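Local coordinates for protein succinylglutamate desuccinylase (Chromobacterium violaceum, PDB 1YW4) that probably hydrolyses N-succinyl-L-glutamate to succinate and L-glutamate with the help of one zinc ion per subunit, the last step of arginine degradation by the AST pathway, at residues Q9-S13 and L91-R95; D16-E20 and W31-G35; I162-L166 and H191-A195. All blocks are in the same frame, centred on the assembly; numbering follows the deposited sequence.

Contact 1: Q9-S13 and L91-R95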
# COMPACT_ATOMS: atom_id res chain seq x y z
N GLN A 9 17.09 -28.30 29.58
CA GLN A 9 17.44 -28.45 30.99
C GLN A 9 18.95 -28.35 31.21
O GLN A 9 19.41 -27.83 32.23
CB GLN A 9 16.93 -29.80 31.53
CG GLN A 9 16.76 -29.79 33.02
CD GLN A 9 15.85 -28.66 33.47
OE1 GLN A 9 14.68 -28.58 33.06
NE2 GLN A 9 16.38 -27.76 34.29
N HIS A 10 19.72 -28.85 30.25
CA HIS A 10 21.17 -28.78 30.37
C HIS A 10 21.56 -27.31 30.41
O HIS A 10 22.38 -26.90 31.23
CB HIS A 10 21.84 -29.45 29.17
CG HIS A 10 23.33 -29.32 29.18
ND1 HIS A 10 24.14 -30.09 30.00
CD2 HIS A 10 24.16 -28.49 28.50
CE1 HIS A 10 25.40 -29.73 29.82
NE2 HIS A 10 25.44 -28.77 28.92
N ALA A 11 20.96 -26.52 29.51
CA ALA A 11 21.21 -25.09 29.40
C ALA A 11 20.81 -24.35 30.67
O ALA A 11 21.52 -23.45 31.13
CB ALA A 11 20.44 -24.52 28.21
N LEU A 12 19.66 -24.72 31.24
CA LEU A 12 19.19 -24.08 32.46
C LEU A 12 20.01 -24.51 33.67
O LEU A 12 20.40 -23.69 34.49
CB LEU A 12 17.72 -24.41 32.71
CG LEU A 12 16.69 -23.72 31.81
CD1 LEU A 12 15.30 -24.21 32.19
CD2 LEU A 12 16.79 -22.20 31.97
N SER A 13 20.27 -25.81 33.77
CA SER A 13 21.03 -26.35 34.90
C SER A 13 22.53 -26.16 34.72
O SER A 13 23.32 -26.56 35.57
CB SER A 13 20.72 -27.84 35.08
OG SER A 13 19.38 -28.02 35.49
N LEU A 91 18.09 -16.89 28.95
CA LEU A 91 18.12 -17.96 29.95
C LEU A 91 17.57 -17.58 31.32
O LEU A 91 16.77 -18.32 31.90
CB LEU A 91 19.54 -18.50 30.12
CG LEU A 91 20.06 -19.40 29.00
CD1 LEU A 91 21.56 -19.64 29.22
CD2 LEU A 91 19.30 -20.72 28.99
N ASP A 92 18.02 -16.45 31.85
CA ASP A 92 17.56 -15.99 33.16
C ASP A 92 16.05 -15.80 33.17
O ASP A 92 15.38 -16.22 34.12
CB ASP A 92 18.26 -14.68 33.52
CG ASP A 92 19.72 -14.89 33.88
OD1 ASP A 92 19.99 -15.20 35.06
OD2 ASP A 92 20.59 -14.76 32.99
N ALA A 93 15.53 -15.18 32.12
CA ALA A 93 14.09 -14.96 32.02
C ALA A 93 13.35 -16.29 31.92
O ALA A 93 12.27 -16.46 32.49
CB ALA A 93 13.77 -14.07 30.81
N ILE A 94 13.92 -17.23 31.18
CA ILE A 94 13.28 -18.54 31.05
C ILE A 94 13.25 -19.22 32.41
O ILE A 94 12.20 -19.69 32.86
CB ILE A 94 14.02 -19.44 30.03
CG1 ILE A 94 13.89 -18.83 28.63
CG2 ILE A 94 13.45 -20.87 30.06
CD1 ILE A 94 14.70 -19.55 27.53
N ARG A 95 14.39 -19.26 33.08
CA ARG A 95 14.46 -19.89 34.38
C ARG A 95 13.48 -19.23 35.38
O ARG A 95 12.90 -19.91 36.22
CB ARG A 95 15.91 -19.83 34.89
CG ARG A 95 16.14 -20.39 36.28
CD ARG A 95 17.64 -20.58 36.54
NE ARG A 95 18.45 -19.53 35.92
CZ ARG A 95 19.32 -19.74 34.94
NH1 ARG A 95 19.50 -20.96 34.45
NH2 ARG A 95 20.00 -18.73 34.43
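The carbonyl O of Leu12 lies 2.9 Å from NH1 of Arg95, meeting the guanidinium at its edge and near its plane. With CG anti to the backbone N (chi1 177°) and a bend at chi3, the arginine chain runs past the leucine in the opposite sense and brings its head to the carbonyl of Leu12. The same flat group has a second edge partner, Asp92 one turn earlier, whose OD1 forms a long salt bridge of 3.6 Å to NH2; Leu91 O sits above one face, off toward the rim. Beneath this exposed polar layer the contact is aliphatic. Leu12 does most of the touching through one methyl, CD2, which rests 3.9 Å from CB of Arg95 and 4.1 Å from CG2 of Ile94. It also comes 4.2 Å from CD2 of Leu91, and that methyl in turn reaches CB of Ala11 at 4.0 Å. Within 9-13, Gln9 NE2 donates an almost straight bond to Ser13 OG (3.2 Å), which lies in the plane of the amide and links residues four apart. Leu91 also packs on Pro34, and the side chain of Ile94 is about 8 Å from those of the zinc ligands His56 and Glu59. The arrangement is a helix-to-helix contact in which the N-terminal helix 7-12 packs, through Ala11 and Leu12, against helix 91-96 of the catalytic domain, which follows strand 83-88.

Contact 2: D16-E20 and W31-G35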
# COMPACT_ATOMS: atom_id res chain seq x y z
N ASP A 16 27.52 -27.94 32.21
CA ASP A 16 28.87 -27.63 31.75
C ASP A 16 28.87 -26.22 31.16
O ASP A 16 28.39 -25.29 31.81
CB ASP A 16 29.30 -28.64 30.68
CG ASP A 16 29.12 -30.08 31.13
OD1 ASP A 16 29.75 -30.48 32.14
OD2 ASP A 16 28.34 -30.82 30.48
N THR A 17 29.39 -26.09 29.95
CA THR A 17 29.45 -24.80 29.27
C THR A 17 29.67 -24.93 27.76
O THR A 17 28.83 -24.52 26.96
CB THR A 17 30.57 -23.90 29.85
OG1 THR A 17 31.70 -24.70 30.21
CG2 THR A 17 30.07 -23.14 31.08
N ARG A 18 30.81 -25.51 27.37
CA ARG A 18 31.14 -25.69 25.96
C ARG A 18 31.40 -27.15 25.62
O ARG A 18 32.28 -27.47 24.81
CB ARG A 18 32.36 -24.85 25.60
CG ARG A 18 32.05 -23.42 25.16
CD ARG A 18 31.45 -22.57 26.27
NE ARG A 18 31.35 -21.17 25.87
CZ ARG A 18 30.92 -20.19 26.66
NH1 ARG A 18 30.56 -20.45 27.91
NH2 ARG A 18 30.87 -18.94 26.20
N ALA A 19 30.64 -28.05 26.24
CA ALA A 19 30.80 -29.48 26.00
C ALA A 19 30.26 -29.87 24.63
O ALA A 19 29.48 -29.14 24.02
CB ALA A 19 30.07 -30.25 27.09
N GLU A 20 30.69 -31.03 24.14
CA GLU A 20 30.21 -31.54 22.86
C GLU A 20 29.61 -32.91 23.09
O GLU A 20 30.19 -33.75 23.78
CB GLU A 20 31.35 -31.64 21.83
CG GLU A 20 30.93 -32.34 20.52
CD GLU A 20 32.07 -32.48 19.50
OE1 GLU A 20 32.39 -31.50 18.81
OE2 GLU A 20 32.66 -33.57 19.41
N TRP A 31 28.15 -27.05 22.30
CA TRP A 31 27.63 -25.92 23.07
C TRP A 31 28.63 -24.79 22.87
O TRP A 31 29.78 -24.89 23.30
CB TRP A 31 27.51 -26.30 24.54
CG TRP A 31 26.40 -27.27 24.75
CD1 TRP A 31 26.47 -28.63 24.70
CD2 TRP A 31 25.02 -26.95 24.92
NE1 TRP A 31 25.22 -29.18 24.82
CE2 TRP A 31 24.31 -28.17 24.96
CE3 TRP A 31 24.30 -25.75 25.04
CZ2 TRP A 31 22.91 -28.23 25.11
CZ3 TRP A 31 22.92 -25.81 25.19
CH2 TRP A 31 22.24 -27.04 25.23
N LEU A 32 28.17 -23.74 22.20
CA LEU A 32 29.02 -22.59 21.90
C LEU A 32 29.00 -21.54 22.99
O LEU A 32 29.91 -20.73 23.09
CB LEU A 32 28.55 -21.96 20.58
CG LEU A 32 28.47 -22.86 19.34
CD1 LEU A 32 27.97 -22.05 18.16
CD2 LEU A 32 29.85 -23.46 19.03
N ALA A 33 27.95 -21.57 23.81
CA ALA A 33 27.78 -20.63 24.92
C ALA A 33 26.59 -21.13 25.70
O ALA A 33 25.97 -22.12 25.30
CB ALA A 33 27.51 -19.22 24.39
N PRO A 34 26.25 -20.48 26.82
CA PRO A 34 25.09 -20.94 27.60
C PRO A 34 23.84 -20.92 26.73
O PRO A 34 23.56 -19.93 26.06
CB PRO A 34 25.04 -19.95 28.75
CG PRO A 34 26.50 -19.62 28.97
CD PRO A 34 26.97 -19.42 27.55
N GLY A 35 23.11 -22.02 26.72
CA GLY A 35 21.90 -22.07 25.92
C GLY A 35 22.08 -21.99 24.41
O GLY A 35 21.08 -21.84 23.69
O HOH W 1 31.87 -26.80 22.14
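Ala19 O accepts the backbone N-H of Trp31 at 3.0 Å, a bond nearly straight at 168°. The same oxygen lies at the indole edge, 3.1 Å from CD1 of Trp31. One residue back, the CA-H of Arg18 makes a bent contact with Trp31 O (CA to O 3.1 Å), and a water bridges the two chain segments by donating to both Arg18 O and Trp31 O. Thr17 O closes on Trp31 CB at 3.3 Å. The Arg18 side chain bends at chi2 (65°) and lies along the strand: its guanidinium is laid flat over CA of Ala33, which sits 3.6 Å above the plane and over its centre. NE gives only a weak bond to Leu32 O (3.2 Å, 122°), while NH1 touches CD of Pro34 at 3.8 Å. Farther out, the buried Trp31 ring meets His10 and, edge-to-face, Trp21, and also packs on Phe7 and Ala11. Arg30 pairs with Glu20 OE1, and Arg124 binds Pro34 O. On its other edge, strand 27-33 carries a classic beta bulge, in which Leu32 and Ala33 both face one residue of strand 36-39. The bond between Ala19 and Trp31 itself continues the antiparallel beta hairpin of strands 20-23 and 27-33 at its open end, where the loop from helix 7-12 comes in.

Contact 3: I162-L166 and H191-A195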
# COMPACT_ATOMS: atom_id res chain seq x y z
N ILE A 162 6.25 -11.81 11.26
CA ILE A 162 6.68 -10.44 11.09
C ILE A 162 7.89 -10.52 10.16
O ILE A 162 8.86 -11.21 10.46
CB ILE A 162 7.16 -9.81 12.41
CG1 ILE A 162 6.10 -10.01 13.51
CG2 ILE A 162 7.46 -8.34 12.19
CD1 ILE A 162 4.75 -9.42 13.20
N TYR A 163 7.81 -9.82 9.03
CA TYR A 163 8.89 -9.81 8.04
C TYR A 163 9.69 -8.53 8.26
O TYR A 163 9.20 -7.42 8.06
CB TYR A 163 8.30 -9.83 6.63
CG TYR A 163 9.17 -10.50 5.57
CD1 TYR A 163 8.59 -11.32 4.60
CD2 TYR A 163 10.55 -10.30 5.52
CE1 TYR A 163 9.35 -11.92 3.60
CE2 TYR A 163 11.33 -10.90 4.53
CZ TYR A 163 10.72 -11.71 3.57
OH TYR A 163 11.47 -12.31 2.59
N PRO A 164 10.96 -8.67 8.68
CA PRO A 164 11.83 -7.52 8.93
C PRO A 164 11.97 -6.57 7.74
O PRO A 164 11.79 -6.96 6.59
CB PRO A 164 13.16 -8.18 9.31
CG PRO A 164 13.12 -9.49 8.59
CD PRO A 164 11.70 -9.93 8.84
N PHE A 165 12.28 -5.32 8.05
CA PHE A 165 12.46 -4.30 7.02
C PHE A 165 13.61 -4.71 6.10
O PHE A 165 14.73 -4.94 6.57
CB PHE A 165 12.77 -2.95 7.66
CG PHE A 165 13.00 -1.84 6.67
CD1 PHE A 165 13.93 -0.83 6.94
CD2 PHE A 165 12.30 -1.80 5.46
CE1 PHE A 165 14.16 0.19 6.02
CE2 PHE A 165 12.52 -0.78 4.54
CZ PHE A 165 13.46 0.22 4.82
N LEU A 166 13.34 -4.79 4.81
CA LEU A 166 14.35 -5.16 3.82
C LEU A 166 14.82 -3.92 3.06
O LEU A 166 14.04 -3.29 2.36
CB LEU A 166 13.78 -6.18 2.83
CG LEU A 166 13.30 -7.52 3.38
CD1 LEU A 166 12.68 -8.34 2.26
CD2 LEU A 166 14.46 -8.27 4.02
N HIS A 191 7.62 -5.19 7.89
CA HIS A 191 8.18 -4.00 8.54
C HIS A 191 8.68 -3.01 7.49
O HIS A 191 9.36 -3.40 6.54
CB HIS A 191 9.32 -4.38 9.48
CG HIS A 191 8.88 -4.62 10.89
ND1 HIS A 191 9.72 -5.13 11.85
CD2 HIS A 191 7.70 -4.40 11.51
CE1 HIS A 191 9.08 -5.21 13.00
NE2 HIS A 191 7.85 -4.77 12.82
N THR A 192 8.35 -1.74 7.67
CA THR A 192 8.76 -0.71 6.72
C THR A 192 9.89 0.16 7.25
O THR A 192 10.32 1.11 6.60
CB THR A 192 7.57 0.19 6.34
OG1 THR A 192 6.89 0.62 7.52
CG2 THR A 192 6.59 -0.56 5.45
N GLN A 193 10.37 -0.19 8.44
CA GLN A 193 11.47 0.54 9.06
C GLN A 193 12.31 -0.42 9.90
O GLN A 193 11.81 -1.45 10.36
CB GLN A 193 10.94 1.67 9.95
CG GLN A 193 10.24 2.81 9.20
CD GLN A 193 8.73 2.62 9.09
OE1 GLN A 193 8.05 3.40 8.42
NE2 GLN A 193 8.21 1.60 9.75
N PRO A 194 13.59 -0.10 10.11
CA PRO A 194 14.47 -0.95 10.90
C PRO A 194 13.95 -1.12 12.32
O PRO A 194 13.33 -0.20 12.87
CB PRO A 194 15.81 -0.21 10.86
CG PRO A 194 15.39 1.23 10.74
CD PRO A 194 14.28 1.14 9.71
N ALA A 195 14.20 -2.28 12.91
CA ALA A 195 13.78 -2.57 14.28
C ALA A 195 14.92 -3.20 15.06
O ALA A 195 15.85 -3.74 14.47
CB ALA A 195 12.56 -3.50 14.29
O HOH W 2 9.63 -5.87 5.22
O HOH W 3 12.71 -4.36 10.87
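Parallel strands 160-163 and 187-190 end their ladder where His191 N donates to Tyr163 O, a short bond of 2.7 Å at 172°, before both chain segments leave the sheet as loops. Beside it, CG2 of Ile162 stands over the imidazole face of His191, 3.7 Å from the centroid and 16° off the normal, a CH-pi contact. The loops then run close together. CA of Phe165 lies 3.3 Å from His191 O in a CA-H...O contact. Its CG lies opposite the backbone N (chi1 179°), which carries the ring over the backbone of 192-193: Thr192 O lies 3.5 Å above the ring plane, over its centre, and Gln193 N is above the same face toward the rim. Pro194 lies alongside, its CD 3.4 Å from Phe165 CD1. A water accepts the N-H of Phe165 at 3.0 Å and donates to Gln193 O; His191 ND1 is a further neighbour of that water. Another water lies between Pro164 O and His191 O, 2.8 Å from each, so backbone groups of the two loops also meet through solvent. Tyr200 of helix 198-205 packs on both Phe165 and Pro194, and Thr302 of the second subunit on Phe165. Ile162 is about 5 Å, side chain to side chain, from Glu214, the predicted active-site residue. The contact joins the loops that leave the parallel pair 160-163 and 187-190 in the carboxypeptidase-like catalytic domain.

Contacts 1 and 2 are neighbours: their centres are 12 Å apart and they touch directly, His10 of the first meeting Asp16 and Trp31 of the second. Both involve the N-terminal part of the chain, helix 7-12 and the loop after it. Contact 3 lies on the other side of the chain's centre, its centre about 30 Å from that of contact 1 and 32 Å from that of contact 2, at loops leaving parallel strands. All three are partly buried, but contact 3 lies nearest the middle of the chain and contact 2 farthest out. Contact 1 is mainly aliphatic under an exposed arginine, contact 2 sets backbone bonding beside a flat guanidinium, and contact 3 combines ring faces with bridging waters.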